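Local coordinates for protein 3,6-diketocamphane 1,6-monooxygenase (Pseudomonas putida, PDB 4UWM) that uses reduced FMN and molecular oxygen to convert 3,6-diketocamphane into a lactone during (-)-camphor degradation, as a type II Baeyer-Villiger monooxygenase, at residues A[25-30]-A[58-63]. Sequence-based numbering, arbitrary orientation. Where two conformers were deposited one is given.
Sequences WGIKSA and ELLIAA
Two successive outer helices of the TIM barrel, 19-35 and 57-65, meet where Leu60 reaches across to Gly26 and Ile27. The axes of segments 25-30 and 58-63 approach to 9.5 Å, at 49° between their directions, and no hydrogen bond passes between the two segments, which meet through van der Waals contacts. The two methyl groups of Leu60 lie against the backbone of the facing helix: CD1 is 3.5 Å from the amide N of Ile27, and CD2 is 3.9 Å from CA of Gly26. Gly26, with no side chain, presents its bare main chain to Leu60. With CG anti to its backbone N (chi1 175°), Leu60 extends toward helix 19-35 and slides past Ile27, which reaches the opposite way. CG1 of Ile27 passes 3.6 Å from Leu60 CD1, and Ile27 CD1 lies 3.8 Å from CB of Ala63, one turn further along. All four residues are buried. Beneath the helices, strand 40-43, which lies between them in the chain, supplies Met41 under Ala30 and Ile43 under Leu60, while Ala30 and Ile61 both touch Phe73 of the next parallel strand, 72-79. On helix 57-65, Leu59 and Ala63 pack against Leu59 and Ala62, respectively, of the second subunit, placing helix 57-65 at the dimer interface.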
loop_
_atom_site.group_PDB
_atom_site.type_symbol
_atom_site.label_atom_id
_atom_site.label_comp_id
_atom_site.label_asym_id
_atom_site.label_seq_id
_atom_site.Cartn_x
_atom_site.Cartn_y
_atom_site.Cartn_z
ATOM N N TRP A 25 -15.005 6.288 2.196
ATOM C CA TRP A 25 -15.907 5.504 3.034
ATOM C C TRP A 25 -15.153 4.532 3.972
ATOM O O TRP A 25 -15.490 4.396 5.166
ATOM C CB TRP A 25 -16.916 4.751 2.146
ATOM C CG TRP A 25 -17.919 3.840 2.897
ATOM C CD1 TRP A 25 -18.273 2.556 2.567
ATOM C CD2 TRP A 25 -18.721 4.190 4.030
ATOM N NE1 TRP A 25 -19.214 2.077 3.460
ATOM C CE2 TRP A 25 -19.499 3.063 4.364
ATOM C CE3 TRP A 25 -18.835 5.346 4.819
ATOM C CZ2 TRP A 25 -20.413 3.062 5.445
ATOM C CZ3 TRP A 25 -19.731 5.338 5.905
ATOM C CH2 TRP A 25 -20.506 4.198 6.201
ATOM N N GLY A 26 -14.131 3.869 3.435
ATOM C CA GLY A 26 -13.286 3.006 4.270
ATOM C C GLY A 26 -12.631 3.729 5.437
ATOM O O GLY A 26 -12.672 3.226 6.564
ATOM N N ILE A 27 -12.044 4.894 5.178
ATOM C CA ILE A 27 -11.370 5.675 6.231
ATOM C C ILE A 27 -12.402 6.177 7.267
ATOM O O ILE A 27 -12.188 6.026 8.474
ATOM C CB ILE A 27 -10.541 6.862 5.671
ATOM C CG1 ILE A 27 -9.365 6.366 4.790
ATOM C CG2 ILE A 27 -9.993 7.746 6.815
ATOM C CD1 ILE A 27 -8.713 7.470 3.955
ATOM N N LYS A 28 -13.511 6.755 6.783
ATOM C CA LYS A 28 -14.581 7.201 7.679
ATOM C C LYS A 28 -15.110 6.049 8.523
ATOM O O LYS A 28 -15.390 6.227 9.721
ATOM C CB LYS A 28 -15.682 7.940 6.897
ATOM C CG LYS A 28 -15.210 9.297 6.389
ATOM C CD LYS A 28 -16.187 9.990 5.443
ATOM C CE LYS A 28 -15.637 11.357 5.034
ATOM N NZ LYS A 28 -16.420 11.994 3.938
ATOM N N SER A 29 -15.202 4.870 7.920
ATOM C CA SER A 29 -15.652 3.663 8.601
ATOM C C SER A 29 -14.665 3.256 9.695
ATOM O O SER A 29 -15.084 2.930 10.804
ATOM C CB SER A 29 -15.850 2.510 7.615
ATOM O OG SER A 29 -17.073 2.628 6.898
ATOM N N ALA A 30 -13.357 3.295 9.389
ATOM C CA ALA A 30 -12.337 2.917 10.369
ATOM C C ALA A 30 -12.353 3.858 11.590
ATOM O O ALA A 30 -12.303 3.395 12.736
ATOM C CB ALA A 30 -10.953 2.925 9.717
ATOM N N GLU A 58 -4.141 -2.996 2.183
ATOM C CA GLU A 58 -3.077 -2.362 2.968
ATOM C C GLU A 58 -3.029 -0.833 2.776
ATOM O O GLU A 58 -2.589 -0.097 3.692
ATOM C CB GLU A 58 -1.700 -3.033 2.679
ATOM C CG GLU A 58 -1.096 -2.693 1.310
ATOM C CD GLU A 58 -1.619 -3.512 0.138
ATOM O OE1 GLU A 58 -2.598 -4.289 0.277
ATOM O OE2 GLU A 58 -1.010 -3.423 -0.955
ATOM N N LEU A 59 -3.457 -0.338 1.599
ATOM C CA LEU A 59 -3.508 1.119 1.376
ATOM C C LEU A 59 -4.508 1.801 2.313
ATOM O O LEU A 59 -4.224 2.877 2.882
ATOM C CB LEU A 59 -3.842 1.474 -0.088
ATOM C CG LEU A 59 -2.894 1.042 -1.209
ATOM C CD1 LEU A 59 -3.213 1.778 -2.513
ATOM C CD2 LEU A 59 -1.455 1.263 -0.866
ATOM N N LEU A 60 -5.655 1.170 2.484
ATOM C CA LEU A 60 -6.693 1.716 3.346
ATOM C C LEU A 60 -6.266 1.619 4.812
ATOM O O LEU A 60 -6.436 2.563 5.585
ATOM C CB LEU A 60 -7.995 0.961 3.112
ATOM C CG LEU A 60 -9.179 1.310 4.021
ATOM C CD1 LEU A 60 -9.449 2.817 4.022
ATOM C CD2 LEU A 60 -10.394 0.511 3.587
ATOM N N ILE A 61 -5.670 0.482 5.180
ATOM C CA ILE A 61 -5.148 0.303 6.547
ATOM C C ILE A 61 -4.115 1.385 6.866
ATOM O O ILE A 61 -4.182 2.041 7.916
ATOM C CB ILE A 61 -4.520 -1.094 6.738
ATOM C CG1 ILE A 61 -5.580 -2.195 6.631
ATOM C CG2 ILE A 61 -3.788 -1.152 8.081
ATOM C CD1 ILE A 61 -5.057 -3.639 6.593
ATOM N N ALA A 62 -3.164 1.581 5.954
ATOM C CA ALA A 62 -2.155 2.623 6.116
ATOM C C ALA A 62 -2.754 4.033 6.234
ATOM O O ALA A 62 -2.305 4.857 7.057
ATOM C CB ALA A 62 -1.135 2.567 4.981
ATOM N N ALA A 63 -3.765 4.312 5.413
ATOM C CA ALA A 63 -4.448 5.615 5.458
ATOM C C ALA A 63 -5.243 5.880 6.751
ATOM O O ALA A 63 -5.415 7.026 7.140
ATOM C CB ALA A 63 -5.352 5.800 4.244
#